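Local coordinates for protein putative glycosyl hydrolase (Bacteroides thetaiotaomicron VPI-5482, PDB 3K11) that is of unproven function but probably hydrolyses glycosidic bonds, like other family 88 glycoside hydrolases, at residues T23-V32 with V353-V361; K34-Y42 with A362-V371. All blocks are in the same frame, centred on the assembly; numbering follows the deposited sequence. Where two conformers were deposited one is given.

Contact 1. Residues T23-V32 with V353-V361; sequences TYGDLTPEQV and VAQLGWHAV. With EDO (1,2-ethanediol), chain C; EDO (1,2-ethanediol), chain S.
Thr23 and His359 bring the backbones nearest, their CA atoms 5.7 Å apart; from there the loop 23-28 runs along helix 347-362 past Gln355, whose CA lies 7.7 Å from Leu27 CA, and enters helix 29-45 after Thr28, with Val32 a turn in, its CA 8.6 Å from Trp358 CA. Gly25 O takes two side-chain donors from successive turns of the helix: His359 NE2 at 2.8 Å, nearly straight (169°), and Gln355 NE2. They approach from opposite faces of the carbonyl plane, and the oxygen lies in the amide plane of Gln355. Gln355 OE1 is held by Tyr428, consistent with a fixed amide orientation. With CG beside the backbone N (chi1 -80°), the His359 imidazole has Gly25 O and Asp26 O at its edge while the backbone at Thr23 and Tyr24 covers one face. In the (alpha/alpha)6 barrel expected of the six-hairpin clan, this loop leads into helix 29-45 and packs on a helix more than 320 residues later. A leucine in place of His359 would probably leave Gly25 O with Gln355 as its one side-chain donor and the loop less firmly held. Leu27 CD2 meets Trp358 CD1 at 3.6 Å, and Val32 CG1 sits over one indole face, offset toward its rim, 3.7 Å from Trp358 CZ2. Thr28 OG1 caps helix 29-45 by accepting from Gln31 N. Tyr24 OH bonds to Asp383 of the second subunit.

Contact 2. Residues K34-Y42 with A362-V371; sequences KDIDRVFAY and AGKINEEGQV
Tyr42, Arg38 and Ile365 bury the largest areas where helix 29-45 meets the loop after helix 347-362. Arg38 extends from the helix with CG anti to the backbone N (chi1 -171°), and a bend at chi3 turns its guanidinium edge toward the loop backbone. Within the group's plane, NE donates to Asn366 O at 3.0 Å (168°) and NH2 to Ile365 O at 3.1 Å. Both donors stand well out of the planes of the carbonyls they meet. Asn366 O also accepts from Gly369 N on the opposite face of its plane, closing the type I turn 366-369. On the helix, Arg38 NH1 forms a salt bridge with Asp35 OD1, one turn back, and a water joins NH2 to Ala362 O.

Ile365 packs alongside this polar edge: its CG2 lies 3.5 Å from Val39 CG2 and 3.4 Å from Arg38 NH2, while its CD1 reaches toward Asp35 CB. Val403 of helix 400-416 also packs on Ile365.

Tyr42 lies beside the turn, with Gln370 N over one ring face. Its hydroxyl accepts from Gln370 NE2 at 3.0 Å in an almost linear bond (170°), the amide standing nearly perpendicular to the ring. Gln370 OE1 takes Asn366 ND2 on an in-plane lone pair, so the amide's two ends are both engaged. Gly369, with a positive phi, brings its CA 4.3 Å from Val39 CA; a CB there would run into Arg38 O and Tyr42 CB.

The chemistry is that of a loop held largely through backbone carbonyls: one arginine, oriented by Asp35, supplies the donors for two of them, and its charge is probably balanced in part by that carboxylate.

From the N terminus, residues 23-32 come first and pass almost directly into 34-42, so both contacts use helix 29-45. Each then closes a loop of about 320 residues, mostly helical: contact 1 onto helix 347-362, contact 2 onto the loop that immediately follows it. Because the partners occur in the same order on both sides, the two closures cross instead of nesting. Their centres are 14 Å apart, and they meet where Trp358 CH2 of contact 1 packs 3.9 Å from Ile36 CG2 of contact 2. Helix 400-416 touches residues of both, so helix 29-45, helix 347-362 and the loop leaving it are joined beside helix 400-416.

Contact 1. Residues T23-V32 with V353-V361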
loop_
_atom_site.group_PDB
_atom_site.type_symbol
_atom_site.label_atom_id
_atom_site.label_comp_id
_atom_site.label_asym_id
_atom_site.label_seq_id
_atom_site.Cartn_x
_atom_site.Cartn_y
_atom_site.Cartn_z
ATOM N N THR A 23 -11.314 -19.462 10.044
ATOM C CA THR A 23 -12.711 -19.462 10.481
ATOM C C THR A 23 -13.249 -18.024 10.462
ATOM O O THR A 23 -12.479 -17.066 10.526
ATOM C CB THR A 23 -12.869 -20.072 11.881
ATOM O OG1 THR A 23 -11.997 -19.404 12.787
ATOM C CG2 THR A 23 -12.540 -21.574 11.868
ATOM N N TYR A 24 -14.567 -17.891 10.319
ATOM C CA TYR A 24 -15.236 -16.595 10.261
ATOM C C TYR A 24 -16.611 -16.759 10.903
ATOM O O TYR A 24 -17.170 -17.828 10.901
ATOM C CB TYR A 24 -15.428 -16.127 8.797
ATOM C CG TYR A 24 -16.035 -14.736 8.716
ATOM C CD1 TYR A 24 -15.232 -13.594 8.797
ATOM C CD2 TYR A 24 -17.414 -14.557 8.659
ATOM C CE1 TYR A 24 -15.807 -12.340 8.811
ATOM C CE2 TYR A 24 -17.986 -13.282 8.636
ATOM C CZ TYR A 24 -17.176 -12.187 8.746
ATOM O OH TYR A 24 -17.715 -10.939 8.752
ATOM N N GLY A 25 -17.117 -15.701 11.527
ATOM C CA GLY A 25 -18.507 -15.689 11.948
ATOM C C GLY A 25 -18.687 -15.856 13.441
ATOM O O GLY A 25 -17.914 -15.338 14.252
ATOM N N ASP A 26 -19.716 -16.604 13.771
ATOM C CA ASP A 26 -20.089 -16.834 15.157
ATOM C C ASP A 26 -18.931 -17.364 15.982
ATOM O O ASP A 26 -18.117 -18.155 15.501
ATOM C CB ASP A 26 -21.223 -17.857 15.239
ATOM C CG ASP A 26 -22.565 -17.331 14.698
ATOM O OD1 ASP A 26 -22.811 -16.116 14.653
ATOM O OD2 ASP A 26 -23.394 -18.191 14.340
ATOM N N LEU A 27 -18.903 -16.924 17.241
ATOM C CA LEU A 27 -17.924 -17.304 18.213
ATOM C C LEU A 27 -18.680 -17.368 19.552
ATOM O O LEU A 27 -19.413 -16.427 19.882
ATOM C CB LEU A 27 -16.869 -16.219 18.232
ATOM C CG LEU A 27 -15.666 -16.367 19.140
ATOM C CD1 LEU A 27 -14.919 -17.647 18.725
ATOM C CD2 LEU A 27 -14.786 -15.057 19.046
ATOM N N THR A 28 -18.519 -18.444 20.320
ATOM C CA THR A 28 -19.137 -18.551 21.642
ATOM C C THR A 28 -18.065 -18.379 22.706
ATOM O O THR A 28 -16.896 -18.673 22.468
ATOM C CB THR A 28 -19.815 -19.930 21.857
ATOM O OG1 THR A 28 -18.794 -20.913 21.926
ATOM C CG2 THR A 28 -20.774 -20.235 20.717
ATOM N N PRO A 29 -18.440 -17.845 23.866
ATOM C CA PRO A 29 -17.435 -17.781 24.918
ATOM C C PRO A 29 -16.936 -19.157 25.340
ATOM O O PRO A 29 -15.800 -19.276 25.750
ATOM C CB PRO A 29 -18.140 -17.034 26.056
ATOM C CG PRO A 29 -19.570 -17.063 25.748
ATOM C CD PRO A 29 -19.711 -17.227 24.272
ATOM N N GLU A 30 -17.765 -20.191 25.219
ATOM C CA GLU A 30 -17.313 -21.554 25.512
ATOM C C GLU A 30 -16.193 -22.003 24.568
ATOM O O GLU A 30 -15.218 -22.630 25.004
ATOM C CB GLU A 30 -18.477 -22.532 25.456
ATOM C CG GLU A 30 -19.486 -22.313 26.588
ATOM C CD GLU A 30 -20.494 -21.165 26.358
ATOM O OE1 GLU A 30 -20.581 -20.607 25.234
ATOM O OE2 GLU A 30 -21.214 -20.840 27.328
ATOM N N GLN A 31 -16.312 -21.712 23.284
ATOM C CA GLN A 31 -15.234 -22.092 22.382
ATOM C C GLN A 31 -13.950 -21.316 22.746
ATOM O O GLN A 31 -12.883 -21.930 22.876
ATOM C CB GLN A 31 -15.614 -21.906 20.903
ATOM C CG GLN A 31 -14.564 -22.461 19.912
ATOM C CD GLN A 31 -14.109 -23.884 20.222
ATOM O OE1 GLN A 31 -14.911 -24.830 20.298
ATOM N NE2 GLN A 31 -12.810 -24.038 20.435
ATOM N N VAL A 32 -14.057 -20.005 22.993
ATOM C CA VAL A 32 -12.875 -19.229 23.339
ATOM C C VAL A 32 -12.251 -19.840 24.584
ATOM O O VAL A 32 -11.039 -20.052 24.644
ATOM C CB VAL A 32 -13.175 -17.720 23.581
ATOM C CG1 VAL A 32 -11.872 -16.996 23.988
ATOM C CG2 VAL A 32 -13.789 -17.061 22.325
ATOM N N VAL A 353 -13.818 -6.401 14.230
ATOM C CA VAL A 353 -12.366 -6.395 14.090
ATOM C C VAL A 353 -11.740 -7.328 15.116
ATOM O O VAL A 353 -10.937 -8.186 14.792
ATOM C CB VAL A 353 -11.796 -4.983 14.241
ATOM C CG1 VAL A 353 -10.248 -4.995 14.076
ATOM C CG2 VAL A 353 -12.432 -4.037 13.179
ATOM N N ALA A 354 -12.135 -7.159 16.368
ATOM C CA ALA A 354 -11.649 -8.003 17.445
ATOM C C ALA A 354 -12.057 -9.458 17.197
ATOM O O ALA A 354 -11.267 -10.393 17.387
ATOM C CB ALA A 354 -12.176 -7.486 18.797
ATOM N N GLN A 355 -13.317 -9.670 16.823
ATOM C CA GLN A 355 -13.824 -11.014 16.625
ATOM C C GLN A 355 -13.060 -11.766 15.513
ATOM O O GLN A 355 -12.691 -12.931 15.676
ATOM C CB GLN A 355 -15.320 -10.942 16.318
ATOM C CG GLN A 355 -16.006 -12.326 16.209
ATOM C CD GLN A 355 -17.377 -12.383 16.823
ATOM O OE1 GLN A 355 -17.690 -11.644 17.755
ATOM N NE2 GLN A 355 -18.179 -13.327 16.367
ATOM N N LEU A 356 -12.837 -11.108 14.392
ATOM C CA LEU A 356 -12.094 -11.681 13.269
ATOM C C LEU A 356 -10.670 -11.942 13.709
ATOM O O LEU A 356 -10.056 -12.980 13.376
ATOM C CB LEU A 356 -12.091 -10.726 12.080
ATOM C CG LEU A 356 -11.220 -11.157 10.904
ATOM C CD1 LEU A 356 -11.657 -12.536 10.331
ATOM C CD2 LEU A 356 -11.137 -10.086 9.812
ATOM N N GLY A 357 -10.083 -10.980 14.414
ATOM C CA GLY A 357 -8.728 -11.196 14.929
ATOM C C GLY A 357 -8.617 -12.402 15.833
ATOM O O GLY A 357 -7.600 -13.110 15.790
ATOM N N TRP A 358 -9.634 -12.638 16.677
ATOM C CA TRP A 358 -9.672 -13.829 17.512
ATOM C C TRP A 358 -9.763 -15.111 16.663
ATOM O O TRP A 358 -9.057 -16.073 16.931
ATOM C CB TRP A 358 -10.790 -13.799 18.598
ATOM C CG TRP A 358 -10.681 -15.092 19.405
ATOM C CD1 TRP A 358 -11.408 -16.193 19.217
ATOM C CD2 TRP A 358 -9.634 -15.452 20.308
ATOM N NE1 TRP A 358 -10.970 -17.200 20.018
ATOM C CE2 TRP A 358 -9.851 -16.791 20.673
ATOM C CE3 TRP A 358 -8.528 -14.782 20.827
ATOM C CZ2 TRP A 358 -9.060 -17.459 21.605
ATOM C CZ3 TRP A 358 -7.708 -15.453 21.724
ATOM C CH2 TRP A 358 -7.959 -16.787 22.083
ATOM N N HIS A 359 -10.622 -15.131 15.651
ATOM C CA HIS A 359 -10.690 -16.296 14.760
ATOM C C HIS A 359 -9.311 -16.606 14.182
ATOM O O HIS A 359 -8.891 -17.777 14.114
ATOM C CB HIS A 359 -11.672 -16.062 13.615
ATOM C CG HIS A 359 -13.110 -16.255 13.988
ATOM N ND1 HIS A 359 -13.603 -17.446 14.485
ATOM C CD2 HIS A 359 -14.165 -15.409 13.923
ATOM C CE1 HIS A 359 -14.903 -17.316 14.711
ATOM N NE2 HIS A 359 -15.272 -16.097 14.356
ATOM N N ALA A 360 -8.600 -15.545 13.796
ATOM C CA ALA A 360 -7.272 -15.652 13.205
ATOM C C ALA A 360 -6.313 -16.305 14.225
ATOM O O ALA A 360 -5.683 -17.318 13.971
ATOM C CB ALA A 360 -6.750 -14.271 12.808
ATOM N N VAL A 361 -6.268 -15.734 15.405
ATOM C CA VAL A 361 -5.387 -16.215 16.454
ATOM C C VAL A 361 -5.716 -17.661 16.905
ATOM O O VAL A 361 -4.809 -18.500 17.098
ATOM C CB VAL A 361 -5.464 -15.213 17.665
ATOM C CG1 VAL A 361 -4.896 -15.760 18.888
ATOM C CG2 VAL A 361 -4.756 -13.888 17.256
HETATM C C1 EDO C . -11.130 -15.826 7.818
HETATM O O1 EDO C . -10.373 -16.476 8.850
HETATM C C2 EDO C . -10.206 -15.426 6.703
HETATM O O2 EDO C . -9.646 -16.567 5.994
HETATM C C1 EDO S . -19.779 -17.650 8.177
HETATM O O1 EDO S . -20.139 -17.311 6.808
HETATM C C2 EDO S . -19.326 -19.102 8.349
HETATM O O2 EDO S . -17.978 -19.336 7.878
HETATM O O HOH W 1 -8.906 -19.390 11.796
HETATM O O HOH W 2 -10.251 -20.159 14.522
HETATM O O HOH W 3 -20.534 -14.392 17.826
#

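Contact 2. Residues K34-Y42 with A362-V371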
loop_
_atom_site.group_PDB
_atom_site.type_symbol
_atom_site.label_atom_id
_atom_site.label_comp_id
_atom_site.label_asym_id
_atom_site.label_seq_id
_atom_site.Cartn_x
_atom_site.Cartn_y
_atom_site.Cartn_z
ATOM N N LYS A 34 -12.390 -22.925 25.683
ATOM C CA LYS A 34 -11.767 -24.197 25.330
ATOM C C LYS A 34 -10.357 -23.988 24.765
ATOM O O LYS A 34 -9.406 -24.712 25.099
ATOM C CB LYS A 34 -12.646 -24.915 24.304
ATOM C CG LYS A 34 -12.082 -26.235 23.792
ATOM C CD LYS A 34 -13.008 -26.867 22.727
ATOM C CE LYS A 34 -12.435 -28.210 22.197
ATOM N NZ LYS A 34 -11.089 -28.035 21.527
ATOM N N ASP A 35 -10.214 -22.952 23.951
ATOM C CA ASP A 35 -8.940 -22.665 23.324
ATOM C C ASP A 35 -7.910 -22.099 24.289
ATOM O O ASP A 35 -6.768 -22.563 24.327
ATOM C CB ASP A 35 -9.162 -21.787 22.100
ATOM C CG ASP A 35 -9.780 -22.569 20.925
ATOM O OD1 ASP A 35 -9.735 -23.819 20.895
ATOM O OD2 ASP A 35 -10.335 -21.943 20.012
ATOM N N ILE A 36 -8.297 -21.140 25.119
ATOM C CA ILE A 36 -7.328 -20.644 26.123
ATOM C C ILE A 36 -7.005 -21.728 27.146
ATOM O O ILE A 36 -5.911 -21.772 27.650
ATOM C CB ILE A 36 -7.688 -19.256 26.750
ATOM C CG1 ILE A 36 -9.013 -19.285 27.532
ATOM C CG2 ILE A 36 -7.674 -18.189 25.677
ATOM C CD1 ILE A 36 -9.271 -18.048 28.447
ATOM N N ASP A 37 -7.949 -22.611 27.445
ATOM C CA ASP A 37 -7.673 -23.744 28.361
ATOM C C ASP A 37 -6.612 -24.683 27.770
ATOM O O ASP A 37 -5.778 -25.206 28.497
ATOM C CB ASP A 37 -8.949 -24.519 28.641
ATOM C CG ASP A 37 -9.818 -23.905 29.752
ATOM O OD1 ASP A 37 -9.344 -23.053 30.527
ATOM O OD2 ASP A 37 -11.006 -24.347 29.826
ATOM N N ARG A 38 -6.611 -24.859 26.447
ATOM C CA ARG A 38 -5.594 -25.686 25.772
ATOM C C ARG A 38 -4.208 -25.051 25.878
ATOM O O ARG A 38 -3.214 -25.733 26.166
ATOM C CB ARG A 38 -5.986 -25.977 24.325
ATOM C CG ARG A 38 -5.082 -26.995 23.664
ATOM C CD ARG A 38 -5.677 -27.589 22.392
ATOM N NE ARG A 38 -5.711 -26.644 21.278
ATOM C CZ ARG A 38 -6.770 -25.913 20.933
ATOM N NH1 ARG A 38 -7.918 -25.966 21.605
ATOM N NH2 ARG A 38 -6.671 -25.086 19.906
ATOM N N VAL A 39 -4.144 -23.737 25.684
ATOM C CA VAL A 39 -2.884 -23.014 25.844
ATOM C C VAL A 39 -2.445 -23.083 27.314
ATOM O O VAL A 39 -1.279 -23.349 27.617
ATOM C CB VAL A 39 -3.005 -21.534 25.410
ATOM C CG1 VAL A 39 -1.726 -20.808 25.749
ATOM C CG2 VAL A 39 -3.367 -21.412 23.894
ATOM N N PHE A 40 -3.381 -22.849 28.229
ATOM C CA PHE A 40 -3.063 -22.853 29.648
ATOM C C PHE A 40 -2.517 -24.215 30.087
ATOM O O PHE A 40 -1.524 -24.293 30.818
ATOM C CB PHE A 40 -4.312 -22.501 30.464
ATOM C CG PHE A 40 -4.087 -22.543 31.946
ATOM C CD1 PHE A 40 -3.214 -21.664 32.534
ATOM C CD2 PHE A 40 -4.712 -23.502 32.741
ATOM C CE1 PHE A 40 -2.959 -21.698 33.890
ATOM C CE2 PHE A 40 -4.463 -23.549 34.094
ATOM C CZ PHE A 40 -3.596 -22.624 34.678
ATOM N N ALA A 41 -3.164 -25.287 29.664
ATOM C CA ALA A 41 -2.714 -26.636 30.097
ATOM C C ALA A 41 -1.293 -26.867 29.607
ATOM O O ALA A 41 -0.442 -27.404 30.304
ATOM C CB ALA A 41 -3.649 -27.720 29.566
ATOM N N TYR A 42 -1.026 -26.440 28.388
ATOM C CA TYR A 42 0.298 -26.596 27.833
ATOM C C TYR A 42 1.360 -25.820 28.604
ATOM O O TYR A 42 2.368 -26.367 28.987
ATOM C CB TYR A 42 0.286 -26.162 26.364
ATOM C CG TYR A 42 1.663 -26.180 25.745
ATOM C CD1 TYR A 42 2.359 -27.360 25.584
ATOM C CD2 TYR A 42 2.251 -25.022 25.302
ATOM C CE1 TYR A 42 3.633 -27.362 25.027
ATOM C CE2 TYR A 42 3.513 -25.022 24.754
ATOM C CZ TYR A 42 4.193 -26.184 24.607
ATOM O OH TYR A 42 5.463 -26.127 24.044
ATOM N N ALA A 362 -6.995 -17.956 17.101
ATOM C CA ALA A 362 -7.388 -19.274 17.550
ATOM C C ALA A 362 -6.934 -20.344 16.539
ATOM O O ALA A 362 -6.609 -21.450 16.914
ATOM C CB ALA A 362 -8.902 -19.330 17.809
ATOM N N GLY A 363 -6.914 -20.002 15.269
ATOM C CA GLY A 363 -6.391 -20.891 14.224
ATOM C C GLY A 363 -4.911 -21.203 14.315
ATOM O O GLY A 363 -4.433 -22.113 13.642
ATOM N N LYS A 364 -4.183 -20.487 15.156
ATOM C CA LYS A 364 -2.746 -20.712 15.348
ATOM C C LYS A 364 -2.449 -21.407 16.675
ATOM O O LYS A 364 -1.295 -21.605 17.024
ATOM C CB LYS A 364 -2.007 -19.395 15.261
ATOM C CG LYS A 364 -2.070 -18.773 13.878
ATOM C CD LYS A 364 -1.167 -19.499 12.913
ATOM C CE LYS A 364 -1.442 -19.026 11.493
ATOM N NZ LYS A 364 -0.565 -19.744 10.527
ATOM N N ILE A 365 -3.491 -21.779 17.404
ATOM C CA ILE A 365 -3.324 -22.560 18.635
ATOM C C ILE A 365 -3.392 -24.029 18.208
ATOM O O ILE A 365 -4.460 -24.537 17.861
ATOM C CB ILE A 365 -4.400 -22.295 19.680
ATOM C CG1 ILE A 365 -4.494 -20.800 20.035
ATOM C CG2 ILE A 365 -4.098 -23.174 20.944
ATOM C CD1 ILE A 365 -5.695 -20.436 20.968
ATOM N N ASN A 366 -2.258 -24.702 18.155
ATOM C CA ASN A 366 -2.251 -26.096 17.668
ATOM C C ASN A 366 -2.804 -27.105 18.674
ATOM O O ASN A 366 -3.174 -26.722 19.773
ATOM C CB ASN A 366 -0.879 -26.489 17.083
ATOM C CG ASN A 366 0.212 -26.527 18.082
ATOM O OD1 ASN A 366 -0.021 -26.734 19.262
ATOM N ND2 ASN A 366 1.446 -26.408 17.584
ATOM N N GLU A 367 -2.907 -28.386 18.301
ATOM C CA GLU A 367 -3.547 -29.367 19.192
ATOM C C GLU A 367 -2.774 -29.530 20.490
ATOM O O GLU A 367 -3.359 -29.860 21.516
ATOM C CB GLU A 367 -3.702 -30.726 18.499
ATOM C CG GLU A 367 -4.698 -30.722 17.345
ATOM C CD GLU A 367 -4.800 -32.067 16.621
ATOM O OE1 GLU A 367 -3.974 -32.974 16.896
ATOM O OE2 GLU A 367 -5.712 -32.193 15.771
ATOM N N GLU A 368 -1.467 -29.279 20.448
ATOM C CA GLU A 368 -0.671 -29.348 21.650
ATOM C C GLU A 368 -0.886 -28.166 22.600
ATOM O O GLU A 368 -0.587 -28.276 23.813
ATOM C CB GLU A 368 0.772 -29.383 21.264
ATOM C CG GLU A 368 1.695 -29.705 22.420
ATOM C CD GLU A 368 3.106 -29.917 21.973
ATOM O OE1 GLU A 368 3.409 -29.670 20.780
ATOM O OE2 GLU A 368 3.912 -30.336 22.823
ATOM N N GLY A 369 -1.394 -27.057 22.066
ATOM C CA GLY A 369 -1.601 -25.841 22.841
ATOM C C GLY A 369 -0.536 -24.783 22.608
ATOM O O GLY A 369 -0.482 -23.759 23.325
ATOM N N GLN A 370 0.357 -25.052 21.647
ATOM C CA GLN A 370 1.359 -24.066 21.263
ATOM C C GLN A 370 0.720 -22.997 20.409
ATOM O O GLN A 370 -0.318 -23.213 19.813
ATOM C CB GLN A 370 2.495 -24.706 20.475
ATOM C CG GLN A 370 3.255 -25.778 21.262
ATOM C CD GLN A 370 4.342 -26.413 20.443
ATOM O OE1 GLN A 370 4.152 -26.665 19.246
ATOM N NE2 GLN A 370 5.482 -26.705 21.078
ATOM N N VAL A 371 1.381 -21.855 20.340
ATOM C CA VAL A 371 0.934 -20.734 19.524
ATOM C C VAL A 371 1.930 -20.594 18.381
ATOM O O VAL A 371 3.119 -20.274 18.596
ATOM C CB VAL A 371 0.837 -19.431 20.343
ATOM C CG1 VAL A 371 0.548 -18.255 19.419
ATOM C CG2 VAL A 371 -0.238 -19.581 21.462
HETATM O O HOH W 4 -2.983 -28.434 26.160
HETATM O O HOH W 5 -8.246 -23.249 18.240
#